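Local structure of alkane monooxygenase (Geobacillus thermodenitrificans, 3B9N) at residues L45-K50 with T96-F101; G16-G21 with N376-V381; C243-G248 with K276-I281; Y113-R118 with K170-S175; D64-S69 with D319-S324. The protein belongs to the luciferase-like monooxygenase family and folds as a TIM-type barrel of parallel strands surrounded by helices. All coordinates share one frame; numbering follows the deposited sequence.

Contact 1 (L45-K50 with T96-F101)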
# COMPACT_ATOMS: atom_id res chain seq x y z
N LEU A 45 -15.67 9.96 2.25
CA LEU A 45 -16.06 9.13 3.39
C LEU A 45 -14.87 8.86 4.30
O LEU A 45 -14.96 9.00 5.52
CB LEU A 45 -16.64 7.80 2.90
CG LEU A 45 -16.83 6.78 4.03
CD1 LEU A 45 -17.96 7.24 4.94
CD2 LEU A 45 -17.10 5.40 3.45
N LEU A 46 -13.75 8.45 3.70
CA LEU A 46 -12.55 8.17 4.47
C LEU A 46 -12.07 9.36 5.30
O LEU A 46 -11.64 9.18 6.44
CB LEU A 46 -11.42 7.70 3.55
CG LEU A 46 -11.75 6.37 2.85
CD1 LEU A 46 -10.51 5.85 2.14
CD2 LEU A 46 -12.25 5.36 3.87
N GLU A 47 -12.13 10.56 4.73
CA GLU A 47 -11.70 11.76 5.46
C GLU A 47 -12.65 12.01 6.63
O GLU A 47 -12.22 12.33 7.73
CB GLU A 47 -11.64 12.99 4.54
CG GLU A 47 -11.19 14.27 5.26
CD GLU A 47 -10.37 15.22 4.39
OE1 GLU A 47 -10.95 16.04 3.65
OE2 GLU A 47 -9.13 15.13 4.45
N LYS A 48 -13.94 11.85 6.38
CA LYS A 48 -14.94 12.03 7.43
C LYS A 48 -14.59 11.07 8.56
O LYS A 48 -14.78 11.38 9.74
CB LYS A 48 -16.32 11.72 6.86
CG LYS A 48 -17.45 11.74 7.87
CD LYS A 48 -18.71 11.27 7.17
CE LYS A 48 -19.76 10.74 8.13
NZ LYS A 48 -20.90 10.12 7.38
N GLY A 49 -14.06 9.90 8.19
CA GLY A 49 -13.67 8.91 9.18
C GLY A 49 -12.28 9.11 9.75
O GLY A 49 -11.80 8.29 10.54
N LYS A 50 -11.62 10.20 9.35
CA LYS A 50 -10.27 10.54 9.82
C LYS A 50 -9.16 9.55 9.44
O LYS A 50 -8.11 9.51 10.08
CB LYS A 50 -10.26 10.73 11.35
CG LYS A 50 -11.36 11.63 11.90
CD LYS A 50 -11.23 13.06 11.41
CE LYS A 50 -12.35 13.94 11.95
NZ LYS A 50 -12.21 15.36 11.50
N THR A 96 -10.57 16.42 -0.89
CA THR A 96 -10.15 16.26 0.50
C THR A 96 -9.05 17.23 0.91
O THR A 96 -8.42 17.86 0.06
CB THR A 96 -9.63 14.83 0.78
OG1 THR A 96 -8.62 14.50 -0.18
CG2 THR A 96 -10.78 13.82 0.72
N LYS A 97 -8.81 17.32 2.22
CA LYS A 97 -7.79 18.21 2.75
C LYS A 97 -6.68 17.49 3.51
O LYS A 97 -5.53 17.94 3.51
CB LYS A 97 -8.45 19.23 3.68
CG LYS A 97 -7.50 20.28 4.20
CD LYS A 97 -8.10 21.12 5.31
CE LYS A 97 -7.04 22.10 5.85
NZ LYS A 97 -7.44 22.83 7.09
N HIS A 98 -7.02 16.37 4.15
CA HIS A 98 -6.06 15.61 4.95
C HIS A 98 -5.80 14.19 4.49
O HIS A 98 -4.66 13.72 4.52
CB HIS A 98 -6.52 15.60 6.40
CG HIS A 98 -6.39 16.94 7.07
ND1 HIS A 98 -5.17 17.47 7.44
CD2 HIS A 98 -7.32 17.84 7.44
CE1 HIS A 98 -5.36 18.65 8.00
NE2 HIS A 98 -6.66 18.90 8.02
N LEU A 99 -6.86 13.49 4.09
CA LEU A 99 -6.74 12.11 3.62
C LEU A 99 -5.56 12.02 2.66
O LEU A 99 -5.49 12.75 1.67
CB LEU A 99 -8.05 11.70 2.94
CG LEU A 99 -8.37 10.25 2.54
CD1 LEU A 99 -7.73 9.92 1.23
CD2 LEU A 99 -7.91 9.28 3.62
N ALA A 100 -4.60 11.15 2.97
CA ALA A 100 -3.42 10.98 2.12
C ALA A 100 -3.62 9.85 1.11
O ALA A 100 -4.56 9.06 1.22
CB ALA A 100 -2.19 10.70 2.98
N PHE A 101 -2.73 9.75 0.13
CA PHE A 101 -2.87 8.73 -0.90
C PHE A 101 -1.57 8.00 -1.20
O PHE A 101 -0.58 8.60 -1.62
CB PHE A 101 -3.41 9.38 -2.18
CG PHE A 101 -4.60 10.24 -1.95
CD1 PHE A 101 -4.45 11.54 -1.49
CD2 PHE A 101 -5.88 9.72 -2.10
CE1 PHE A 101 -5.56 12.32 -1.19
CE2 PHE A 101 -7.00 10.48 -1.81
CZ PHE A 101 -6.84 11.79 -1.35
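The carboxylate of Glu47 plugs into the backbone of the turn at Thr96-Leu99. OE1 accepts Lys97 N at 2.9 Å through its syn lone pair. OE2 takes Leu99 N at 2.8 Å, on its anti side and 28° out of the carboxylate plane. His98 N also bonds to OE2, but its modelled length is doubtfully short. A weak third bond to OE2 comes from Lys97 N. These N-H groups hold the carboxylate against rotation, and they probably stabilise its negative charge. Glu47 CG lies anti to the backbone N (chi1 180°), and the chain then bends at chi2 to bring both oxygens over the turn. The contact joins the end of helix 36-48, closed by a Schellman motif at Lys50, to the turn that leads into barrel strand 100-106. Its tight inner side is apolar. There Leu46 CB meets Leu99 CD2 at 3.8 Å, and both side chains also pack on Leu54 of strand 53-57. Glu47 CB rests 4.0 Å from Thr96 CG2. The outer side is looser. The Lys97 side chain approaches Glu47 only through CB, and its extended chain then leads away from the helix. The His98 ring stacks on Tyr407.

Contact 2 (G16-G21 with N376-V381)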
# COMPACT_ATOMS: atom_id res chain seq x y z
N GLY A 16 -12.42 -7.13 -8.52
CA GLY A 16 -12.07 -8.10 -7.50
C GLY A 16 -10.67 -7.91 -6.94
O GLY A 16 -9.67 -8.22 -7.60
N HIS A 17 -10.59 -7.41 -5.71
CA HIS A 17 -9.31 -7.17 -5.05
C HIS A 17 -8.85 -8.35 -4.19
O HIS A 17 -7.94 -9.09 -4.57
CB HIS A 17 -9.40 -5.90 -4.20
CG HIS A 17 -8.08 -5.44 -3.67
ND1 HIS A 17 -7.96 -4.41 -2.76
CD2 HIS A 17 -6.82 -5.87 -3.92
CE1 HIS A 17 -6.68 -4.22 -2.48
NE2 HIS A 17 -5.97 -5.10 -3.17
N ILE A 18 -9.46 -8.50 -3.01
CA ILE A 18 -9.13 -9.59 -2.09
C ILE A 18 -10.34 -10.52 -1.92
O ILE A 18 -10.27 -11.69 -2.29
CB ILE A 18 -8.69 -9.07 -0.68
CG1 ILE A 18 -7.18 -8.82 -0.65
CG2 ILE A 18 -9.04 -10.09 0.40
CD1 ILE A 18 -6.75 -7.59 -1.37
N ALA A 19 -11.43 -9.99 -1.36
CA ALA A 19 -12.66 -10.77 -1.14
C ALA A 19 -13.29 -11.17 -2.48
O ALA A 19 -14.29 -10.57 -2.91
CB ALA A 19 -13.65 -9.95 -0.31
N HIS A 20 -12.74 -12.20 -3.11
CA HIS A 20 -13.22 -12.64 -4.41
C HIS A 20 -14.56 -13.31 -4.44
O HIS A 20 -14.87 -14.17 -3.62
CB HIS A 20 -12.17 -13.52 -5.06
CG HIS A 20 -10.92 -12.78 -5.40
ND1 HIS A 20 -9.66 -13.24 -5.06
CD2 HIS A 20 -10.74 -11.58 -6.01
CE1 HIS A 20 -8.76 -12.35 -5.45
NE2 HIS A 20 -9.38 -11.34 -6.03
N GLY A 21 -15.36 -12.90 -5.42
CA GLY A 21 -16.70 -13.43 -5.59
C GLY A 21 -17.72 -12.48 -5.01
O GLY A 21 -18.89 -12.49 -5.40
N ASN A 376 -4.09 -1.60 8.26
CA ASN A 376 -4.44 -1.44 6.86
C ASN A 376 -5.78 -2.19 6.79
O ASN A 376 -5.82 -3.42 6.75
CB ASN A 376 -3.40 -2.11 5.97
CG ASN A 376 -3.57 -1.76 4.50
OD1 ASN A 376 -3.68 -0.59 4.13
ND2 ASN A 376 -3.59 -2.78 3.65
N LEU A 377 -6.86 -1.42 6.83
CA LEU A 377 -8.21 -1.98 6.80
C LEU A 377 -8.52 -2.60 5.45
O LEU A 377 -8.34 -1.97 4.41
CB LEU A 377 -9.23 -0.88 7.11
CG LEU A 377 -10.65 -1.40 7.29
CD1 LEU A 377 -10.66 -2.42 8.41
CD2 LEU A 377 -11.60 -0.25 7.59
N VAL A 378 -9.00 -3.84 5.46
CA VAL A 378 -9.32 -4.54 4.23
C VAL A 378 -10.82 -4.68 4.01
O VAL A 378 -11.57 -4.96 4.94
CB VAL A 378 -8.68 -5.95 4.23
CG1 VAL A 378 -9.18 -6.75 3.04
CG2 VAL A 378 -7.17 -5.82 4.20
N GLN A 379 -11.26 -4.47 2.77
CA GLN A 379 -12.67 -4.55 2.41
C GLN A 379 -13.15 -5.94 2.01
O GLN A 379 -12.39 -6.73 1.45
CB GLN A 379 -12.96 -3.61 1.24
CG GLN A 379 -12.72 -2.16 1.52
CD GLN A 379 -12.96 -1.30 0.30
OE1 GLN A 379 -12.18 -1.30 -0.65
NE2 GLN A 379 -14.07 -0.56 0.31
N TYR A 380 -14.42 -6.21 2.29
CA TYR A 380 -15.04 -7.46 1.87
C TYR A 380 -16.20 -7.00 1.01
O TYR A 380 -16.61 -7.67 0.07
CB TYR A 380 -15.55 -8.29 3.07
CG TYR A 380 -14.52 -9.28 3.58
CD1 TYR A 380 -13.27 -9.40 2.95
CD2 TYR A 380 -14.77 -10.10 4.67
CE1 TYR A 380 -12.31 -10.29 3.40
CE2 TYR A 380 -13.81 -11.00 5.14
CZ TYR A 380 -12.58 -11.09 4.49
OH TYR A 380 -11.61 -11.97 4.91
N VAL A 381 -16.69 -5.81 1.31
CA VAL A 381 -17.80 -5.24 0.57
C VAL A 381 -17.64 -3.72 0.52
O VAL A 381 -17.20 -3.11 1.49
CB VAL A 381 -19.14 -5.63 1.24
CG1 VAL A 381 -19.38 -4.78 2.47
CG2 VAL A 381 -20.27 -5.51 0.25
O HOH W 1 -11.43 -7.11 -1.11
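Ala19 and Tyr380 are the closest residues here, with CA atoms 5.1 Å apart. The direct side-chain contacts are apolar. Ala19 CB sits against Tyr380 CD1 at 3.3 Å, approaching the ring obliquely. The same methyl lies 3.6 Å from Tyr380 CA, so it fills the angle between ring and backbone. Ile18 CG2 comes to the same ring at its edge, near the ring plane, 4.4 Å from CE1. This methyl also reaches Val378 CG1 at 4.3 Å. It therefore touches both Val378 and Tyr380. Tyr380 CG is turned roughly away from its own carbonyl carbon (chi1 -92°, off a staggered value), and the CD1 side of the ring comes to Ala19 CB. Segment 376-381 continues from barrel strand 374-378. Segment 16-21 belongs to the loop after strand 6-12. The contact thus ties together two loops at the C-terminal ends of neighbouring parallel strands of the TIM-type barrel. Polar contact between the backbones goes through one water. It accepts from Ala19 N at 2.9 Å and donates to Gln379 O at 2.8 Å. Ala19 is also the centre of an inverse gamma turn, with a weak bond from His20 N to Ile18 O. The far end of the Tyr380 ring is fixed by its hydroxyl, which bonds to Leu344 O, while Trp303 meets the ring edge-to-face.

Contact 3 (C243-G248 with K276-I281)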
# COMPACT_ATOMS: atom_id res chain seq x y z
N CYS A 243 6.76 3.24 6.27
CA CYS A 243 5.59 2.49 6.69
C CYS A 243 5.71 1.12 6.04
O CYS A 243 5.77 1.00 4.81
CB CYS A 243 4.29 3.17 6.22
SG CYS A 243 3.92 4.76 7.01
N VAL A 244 5.79 0.08 6.86
CA VAL A 244 5.89 -1.27 6.34
C VAL A 244 4.62 -2.05 6.67
O VAL A 244 4.17 -2.06 7.81
CB VAL A 244 7.09 -1.99 6.95
CG1 VAL A 244 7.20 -3.40 6.39
CG2 VAL A 244 8.35 -1.20 6.67
N PHE A 245 4.04 -2.69 5.66
CA PHE A 245 2.84 -3.46 5.90
C PHE A 245 3.20 -4.93 6.08
O PHE A 245 3.58 -5.62 5.14
CB PHE A 245 1.85 -3.24 4.75
CG PHE A 245 1.28 -1.86 4.74
CD1 PHE A 245 2.10 -0.76 4.46
CD2 PHE A 245 -0.04 -1.64 5.12
CE1 PHE A 245 1.61 0.54 4.56
CE2 PHE A 245 -0.55 -0.34 5.22
CZ PHE A 245 0.28 0.74 4.95
N LEU A 246 3.09 -5.37 7.33
CA LEU A 246 3.44 -6.72 7.75
C LEU A 246 2.38 -7.79 7.52
O LEU A 246 1.18 -7.53 7.58
CB LEU A 246 3.79 -6.70 9.24
CG LEU A 246 5.08 -6.03 9.74
CD1 LEU A 246 5.50 -4.87 8.85
CD2 LEU A 246 4.85 -5.57 11.18
N GLY A 247 2.85 -9.01 7.27
CA GLY A 247 1.95 -10.12 7.08
C GLY A 247 1.73 -10.70 8.47
O GLY A 247 2.55 -10.50 9.35
N GLY A 248 0.61 -11.40 8.67
CA GLY A 248 0.36 -11.98 9.97
C GLY A 248 -0.99 -11.61 10.55
O GLY A 248 -1.55 -10.57 10.21
N LYS A 276 7.04 2.97 10.80
CA LYS A 276 5.72 2.61 11.31
C LYS A 276 5.33 1.21 10.84
O LYS A 276 5.36 0.90 9.65
CB LYS A 276 4.66 3.60 10.84
CG LYS A 276 4.85 5.01 11.37
CD LYS A 276 4.88 5.01 12.89
CE LYS A 276 4.82 6.43 13.41
NZ LYS A 276 3.58 7.09 12.91
N MET A 277 4.96 0.36 11.79
CA MET A 277 4.56 -1.01 11.50
C MET A 277 3.04 -1.12 11.37
O MET A 277 2.30 -0.63 12.22
CB MET A 277 5.03 -1.92 12.63
CG MET A 277 6.52 -1.80 12.91
SD MET A 277 7.51 -2.63 11.69
CE MET A 277 7.40 -1.54 10.33
N PHE A 278 2.57 -1.75 10.29
CA PHE A 278 1.13 -1.91 10.08
C PHE A 278 0.73 -3.37 9.96
O PHE A 278 1.50 -4.20 9.47
CB PHE A 278 0.66 -1.19 8.81
CG PHE A 278 0.66 0.30 8.91
CD1 PHE A 278 1.85 1.02 8.88
CD2 PHE A 278 -0.54 1.00 9.06
CE1 PHE A 278 1.85 2.42 9.00
CE2 PHE A 278 -0.56 2.39 9.18
CZ PHE A 278 0.63 3.10 9.15
N ALA A 279 -0.48 -3.68 10.40
CA ALA A 279 -0.98 -5.04 10.30
C ALA A 279 -2.25 -4.95 9.49
O ALA A 279 -2.94 -3.93 9.50
CB ALA A 279 -1.27 -5.62 11.70
N GLY A 280 -2.56 -6.02 8.76
CA GLY A 280 -3.78 -6.03 7.96
C GLY A 280 -4.96 -6.47 8.80
O GLY A 280 -4.78 -7.14 9.82
N ILE A 281 -6.16 -6.09 8.40
CA ILE A 281 -7.33 -6.48 9.17
C ILE A 281 -8.62 -6.22 8.42
O ILE A 281 -8.81 -5.15 7.85
CB ILE A 281 -7.39 -5.71 10.53
CG1 ILE A 281 -8.59 -6.18 11.35
CG2 ILE A 281 -7.50 -4.22 10.28
CD1 ILE A 281 -8.76 -5.44 12.68
O HOH W 2 -1.16 -8.18 8.96
O HOH W 3 -3.15 -8.84 11.06
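Phe245 and Phe278 lie side by side and point the same way from two adjacent parallel strands. The strands 243-246 and 276-285 flank helix 251-265 in a beta-alpha-beta crossover of the TIM-type barrel. The two rings form an offset stack, with centroids 4.8 Å apart and planes at 14°. Phe278 CB lies over one face of the Phe245 ring, toward its rim, as a CH-pi contact. In return Phe245 CZ lies over one face of the Phe278 ring. Nearly equal chi1 values (-69° and -71°), with similar ring rotations, leave the rings nearly parallel. Cys243 SG meets Phe278 CE1 obliquely at 3.7 Å on the same face of the sheet. On the other face Met277 bends back toward Val244 and Leu246. Its CE touches Val244, and its CB meets Leu246 CD2 at 3.9 Å. These three also pack on helix 251-265. The backbones are joined by bonds from Val244 N to Lys276 O, Phe278 N to Val244 O, and Leu246 N to Phe278 O. Beyond Leu246 the strands part, and a water enters between them, accepting from Gly280 N at 2.6 Å and sitting 2.8 Å from Leu246 O.

Contact 4 (Y113-R118 with K170-S175)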
# COMPACT_ATOMS: atom_id res chain seq x y z
N TYR A 113 12.88 8.23 -14.20
CA TYR A 113 12.79 9.64 -14.56
C TYR A 113 11.33 10.00 -14.79
O TYR A 113 10.86 11.05 -14.35
CB TYR A 113 13.60 9.92 -15.83
CG TYR A 113 13.87 11.38 -16.11
CD1 TYR A 113 14.83 12.09 -15.37
CD2 TYR A 113 13.19 12.07 -17.11
CE1 TYR A 113 15.09 13.45 -15.62
CE2 TYR A 113 13.44 13.42 -17.37
CZ TYR A 113 14.39 14.11 -16.62
OH TYR A 113 14.63 15.44 -16.86
N GLY A 114 10.61 9.12 -15.48
CA GLY A 114 9.21 9.38 -15.76
C GLY A 114 8.34 9.35 -14.51
O GLY A 114 7.50 10.22 -14.31
N HIS A 115 8.55 8.35 -13.67
CA HIS A 115 7.78 8.22 -12.45
C HIS A 115 8.18 9.32 -11.44
O HIS A 115 7.36 9.78 -10.64
CB HIS A 115 8.00 6.82 -11.86
CG HIS A 115 7.43 6.64 -10.49
ND1 HIS A 115 8.21 6.63 -9.35
CD2 HIS A 115 6.15 6.44 -10.07
CE1 HIS A 115 7.44 6.42 -8.30
NE2 HIS A 115 6.19 6.30 -8.71
N ALA A 116 9.44 9.73 -11.51
CA ALA A 116 9.96 10.76 -10.62
C ALA A 116 9.13 12.03 -10.75
O ALA A 116 8.86 12.71 -9.75
CB ALA A 116 11.43 11.04 -10.95
N ARG A 117 8.73 12.35 -11.98
CA ARG A 117 7.93 13.54 -12.22
C ARG A 117 6.49 13.35 -11.75
O ARG A 117 5.88 14.27 -11.22
CB ARG A 117 7.94 13.90 -13.71
CG ARG A 117 7.32 15.26 -13.99
CD ARG A 117 7.51 15.72 -15.43
NE ARG A 117 6.62 15.03 -16.35
CZ ARG A 117 6.38 15.44 -17.59
NH1 ARG A 117 6.97 16.53 -18.04
NH2 ARG A 117 5.55 14.76 -18.36
N ARG A 118 5.94 12.16 -11.96
CA ARG A 118 4.58 11.92 -11.55
C ARG A 118 4.43 12.13 -10.06
O ARG A 118 3.53 12.83 -9.61
CB ARG A 118 4.14 10.50 -11.90
CG ARG A 118 3.93 10.29 -13.38
CD ARG A 118 3.13 9.04 -13.67
NE ARG A 118 3.14 8.71 -15.09
CZ ARG A 118 4.19 8.19 -15.72
NH1 ARG A 118 5.31 7.93 -15.05
NH2 ARG A 118 4.13 7.96 -17.02
N LYS A 170 17.86 10.96 -5.64
CA LYS A 170 18.72 11.97 -6.22
C LYS A 170 17.92 13.08 -6.90
O LYS A 170 18.21 14.26 -6.71
CB LYS A 170 19.70 11.33 -7.19
CG LYS A 170 20.61 10.35 -6.50
CD LYS A 170 21.60 9.74 -7.45
CE LYS A 170 22.51 8.77 -6.74
NZ LYS A 170 23.67 8.44 -7.62
N LEU A 171 16.91 12.70 -7.68
CA LEU A 171 16.08 13.70 -8.36
C LEU A 171 15.23 14.51 -7.35
O LEU A 171 15.21 15.74 -7.38
CB LEU A 171 15.14 13.02 -9.37
CG LEU A 171 15.76 12.29 -10.57
CD1 LEU A 171 14.70 11.43 -11.22
CD2 LEU A 171 16.32 13.29 -11.56
N TRP A 172 14.54 13.80 -6.46
CA TRP A 172 13.67 14.43 -5.47
C TRP A 172 14.37 15.22 -4.38
O TRP A 172 13.91 16.27 -3.96
CB TRP A 172 12.82 13.36 -4.77
CG TRP A 172 11.81 12.69 -5.64
CD1 TRP A 172 11.08 13.26 -6.65
CD2 TRP A 172 11.39 11.32 -5.56
NE1 TRP A 172 10.23 12.33 -7.20
CE2 TRP A 172 10.40 11.13 -6.56
CE3 TRP A 172 11.74 10.24 -4.75
CZ2 TRP A 172 9.77 9.90 -6.76
CZ3 TRP A 172 11.11 9.01 -4.94
CH2 TRP A 172 10.14 8.85 -5.94
N GLU A 173 15.50 14.70 -3.91
CA GLU A 173 16.23 15.32 -2.82
C GLU A 173 17.39 16.21 -3.20
O GLU A 173 17.70 17.16 -2.48
CB GLU A 173 16.74 14.23 -1.86
CG GLU A 173 15.66 13.35 -1.27
CD GLU A 173 14.84 14.06 -0.22
OE1 GLU A 173 13.68 13.68 0.01
OE2 GLU A 173 15.39 15.01 0.38
N GLY A 174 18.04 15.91 -4.33
CA GLY A 174 19.21 16.69 -4.69
C GLY A 174 19.23 17.58 -5.92
O GLY A 174 19.93 18.60 -5.91
N SER A 175 18.49 17.22 -6.96
CA SER A 175 18.49 18.02 -8.18
C SER A 175 18.24 19.51 -7.95
O SER A 175 19.04 20.36 -8.37
CB SER A 175 17.45 17.48 -9.17
OG SER A 175 17.67 18.01 -10.46
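Trp172 NE1 across the contact and Ser120 OG of its own helix both bond to Ala116 O. The bond from Trp172 NE1 is 2.9 Å long, with an N-H...O angle of 162°. It lies in the carbonyl plane, on a lone pair, and Ala116 O in turn sits at the edge of the indole, close to the ring plane. Trp172 CG is anti to its carbonyl carbon (chi1 -67°), and from there the indole swings across toward helix 112-125. Its six-membered ring passes beside the backbone, with CZ2 4.0 Å from Ala116 CA. At the outer corner CH2 lies 4.3 Å from His115 CE1. Leu171 fills the other flank. Its CD1 presses on Ala116 CB at 3.3 Å and also touches Tyr113 CD1 at 4.2 Å. The Tyr113 hydroxyl bonds to Pro211 O. Residues 170-175 of helix 154-175 form a wider pi-type turn, where Lys170 O accepts both Gly174 N and Ser175 N. The axes of the two short segments approach to 10.4 Å, with 65° between their N-to-C directions. Large side chains of one helix thus bridge to a small alanine on the other, in the helical layer outside the parallel strands of the TIM-type barrel.

Contact 5 (D64-S69 with D319-S324)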
# COMPACT_ATOMS: atom_id res chain seq x y z
N ASP A 64 -2.66 -15.69 -14.39
CA ASP A 64 -2.86 -16.78 -15.33
C ASP A 64 -2.22 -18.09 -14.91
O ASP A 64 -1.90 -18.91 -15.76
CB ASP A 64 -2.33 -16.39 -16.71
CG ASP A 64 -0.91 -15.82 -16.65
OD1 ASP A 64 -0.21 -16.04 -15.64
OD2 ASP A 64 -0.50 -15.16 -17.63
N VAL A 65 -2.04 -18.28 -13.61
CA VAL A 65 -1.43 -19.51 -13.11
C VAL A 65 -2.44 -20.65 -12.96
O VAL A 65 -2.28 -21.71 -13.57
CB VAL A 65 -0.76 -19.27 -11.76
CG1 VAL A 65 -0.20 -20.58 -11.22
CG2 VAL A 65 0.35 -18.26 -11.92
N TYR A 66 -3.46 -20.43 -12.15
CA TYR A 66 -4.50 -21.43 -11.90
C TYR A 66 -5.16 -21.94 -13.18
O TYR A 66 -5.70 -21.16 -13.96
CB TYR A 66 -5.57 -20.85 -10.98
CG TYR A 66 -6.69 -21.82 -10.70
CD1 TYR A 66 -6.42 -23.13 -10.29
CD2 TYR A 66 -8.03 -21.44 -10.85
CE1 TYR A 66 -7.43 -24.03 -10.04
CE2 TYR A 66 -9.06 -22.35 -10.60
CZ TYR A 66 -8.75 -23.64 -10.20
OH TYR A 66 -9.75 -24.55 -9.96
N ARG A 67 -5.12 -23.26 -13.38
CA ARG A 67 -5.70 -23.89 -14.56
C ARG A 67 -4.91 -23.57 -15.82
O ARG A 67 -5.36 -23.82 -16.94
CB ARG A 67 -7.16 -23.44 -14.75
CG ARG A 67 -8.06 -23.67 -13.55
CD ARG A 67 -8.38 -25.14 -13.36
NE ARG A 67 -8.96 -25.72 -14.56
CZ ARG A 67 -10.05 -25.26 -15.18
NH1 ARG A 67 -10.68 -24.20 -14.70
NH2 ARG A 67 -10.50 -25.86 -16.28
N GLN A 68 -3.72 -23.00 -15.64
CA GLN A 68 -2.83 -22.64 -16.75
C GLN A 68 -3.41 -21.58 -17.68
O GLN A 68 -2.97 -21.44 -18.82
CB GLN A 68 -2.48 -23.88 -17.57
CG GLN A 68 -1.62 -24.89 -16.81
CD GLN A 68 -0.44 -24.24 -16.13
OE1 GLN A 68 -0.53 -23.81 -14.99
NE2 GLN A 68 0.67 -24.14 -16.85
N SER A 69 -4.37 -20.81 -17.20
CA SER A 69 -4.98 -19.78 -18.01
C SER A 69 -5.49 -18.61 -17.17
O SER A 69 -5.70 -18.74 -15.96
CB SER A 69 -6.14 -20.37 -18.82
OG SER A 69 -6.74 -19.38 -19.61
N ASP A 319 -0.18 -23.77 -9.15
CA ASP A 319 -1.43 -24.09 -9.84
C ASP A 319 -2.02 -25.31 -9.14
O ASP A 319 -1.77 -26.44 -9.54
CB ASP A 319 -1.14 -24.43 -11.30
CG ASP A 319 -2.40 -24.73 -12.09
OD1 ASP A 319 -3.47 -24.89 -11.46
OD2 ASP A 319 -2.32 -24.80 -13.33
N LEU A 320 -2.80 -25.06 -8.09
CA LEU A 320 -3.40 -26.13 -7.30
C LEU A 320 -4.12 -27.24 -8.07
O LEU A 320 -4.22 -28.36 -7.58
CB LEU A 320 -4.33 -25.54 -6.25
CG LEU A 320 -3.64 -24.55 -5.30
CD1 LEU A 320 -4.55 -24.24 -4.12
CD2 LEU A 320 -2.32 -25.14 -4.82
N SER A 321 -4.62 -26.93 -9.26
CA SER A 321 -5.32 -27.94 -10.04
C SER A 321 -4.36 -29.04 -10.49
O SER A 321 -4.76 -30.19 -10.70
CB SER A 321 -5.99 -27.31 -11.27
OG SER A 321 -5.02 -26.77 -12.15
N LYS A 322 -3.08 -28.70 -10.62
CA LYS A 322 -2.06 -29.66 -11.03
C LYS A 322 -1.67 -30.52 -9.84
O LYS A 322 -0.76 -31.34 -9.92
CB LYS A 322 -0.80 -28.95 -11.53
CG LYS A 322 -0.99 -28.08 -12.75
CD LYS A 322 0.36 -27.77 -13.36
CE LYS A 322 1.29 -27.17 -12.33
NZ LYS A 322 2.72 -27.24 -12.75
N TYR A 323 -2.38 -30.32 -8.73
CA TYR A 323 -2.11 -31.06 -7.49
C TYR A 323 -3.29 -31.91 -7.04
O TYR A 323 -4.43 -31.69 -7.46
CB TYR A 323 -1.75 -30.07 -6.38
CG TYR A 323 -0.40 -29.40 -6.55
CD1 TYR A 323 0.73 -29.89 -5.88
CD2 TYR A 323 -0.24 -28.31 -7.40
CE1 TYR A 323 1.98 -29.30 -6.05
CE2 TYR A 323 1.01 -27.71 -7.58
CZ TYR A 323 2.11 -28.21 -6.90
OH TYR A 323 3.35 -27.64 -7.09
N SER A 324 -3.00 -32.89 -6.20
CA SER A 324 -4.04 -33.75 -5.65
C SER A 324 -4.24 -33.30 -4.22
O SER A 324 -3.29 -32.86 -3.58
CB SER A 324 -3.60 -35.22 -5.67
OG SER A 324 -4.51 -36.03 -4.94
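The Tyr66 ring and the Asp319 carboxylate cross at about a right angle, with their planes 77° apart. One face of the Tyr66 ring carries Arg67 CG over its centre, because the arginine chain bends back over its neighbour. Asp319 OD1 and Ser321 CB approach the ring obliquely, at CD1 (3.6 Å) and CE1 (3.8 Å). Out of the carboxylate plane, Asp319 OD1 accepts three hydrogen bonds. Arg67 N gives the bond across the contact, 3.0 Å long with an N-H...O angle of 170°. Ser321 N and Ser321 OG give the others from within the second loop. The bond from Ser321 N makes an Asx turn, which leads into the short 3-10 segment 320-322. Asp319 CG is anti to the backbone N (chi1 -178°), which carries the carboxylate across to the first loop. These bonds fix its rotation. Val65 CG1 lies beside Asp319 CB at 4.0 Å, the two chains sliding past each other in opposite directions. Ser321 CB packs on Arg67 CD at 3.8 Å. Arg67, Ser321 and Lys322 are on the exposed side. The first loop lies between strand 53-57 and helix 71-76, whose start is capped by Ser69 OG at Asp71 N. The second joins helix 305-316 to helix 334-341. Helix 305-316 backs both loops: Tyr66 and Leu320 pack on its Leu309, and Tyr66 OH bonds to Glu306.

Contacts 1, 2 and 3 all reach the same parallel barrel sheet. Contacts 2 and 3 touch: strands 374-378 and 276-285 are neighbours, and Val378 N lies 2.7 Å from Ile281 O, a probable hydrogen bond. Contact 1 is centred about 20 Å from each of them. Contact 4 lies in the outer helices, about 26 Å from contact 1 between centres, and its helix 112-125 directly follows strand 100-106. Contact 5 is remote, its centre about 40 Å from contact 1. Along the chain, contacts 1, 4 and 3 follow in series. Contact 5 alternates with contact 1 and encloses contacts 3 and 4. Contact 2 spans all the others and joins the segments that follow strands 6-12 and 374-378, neighbours in the sheet.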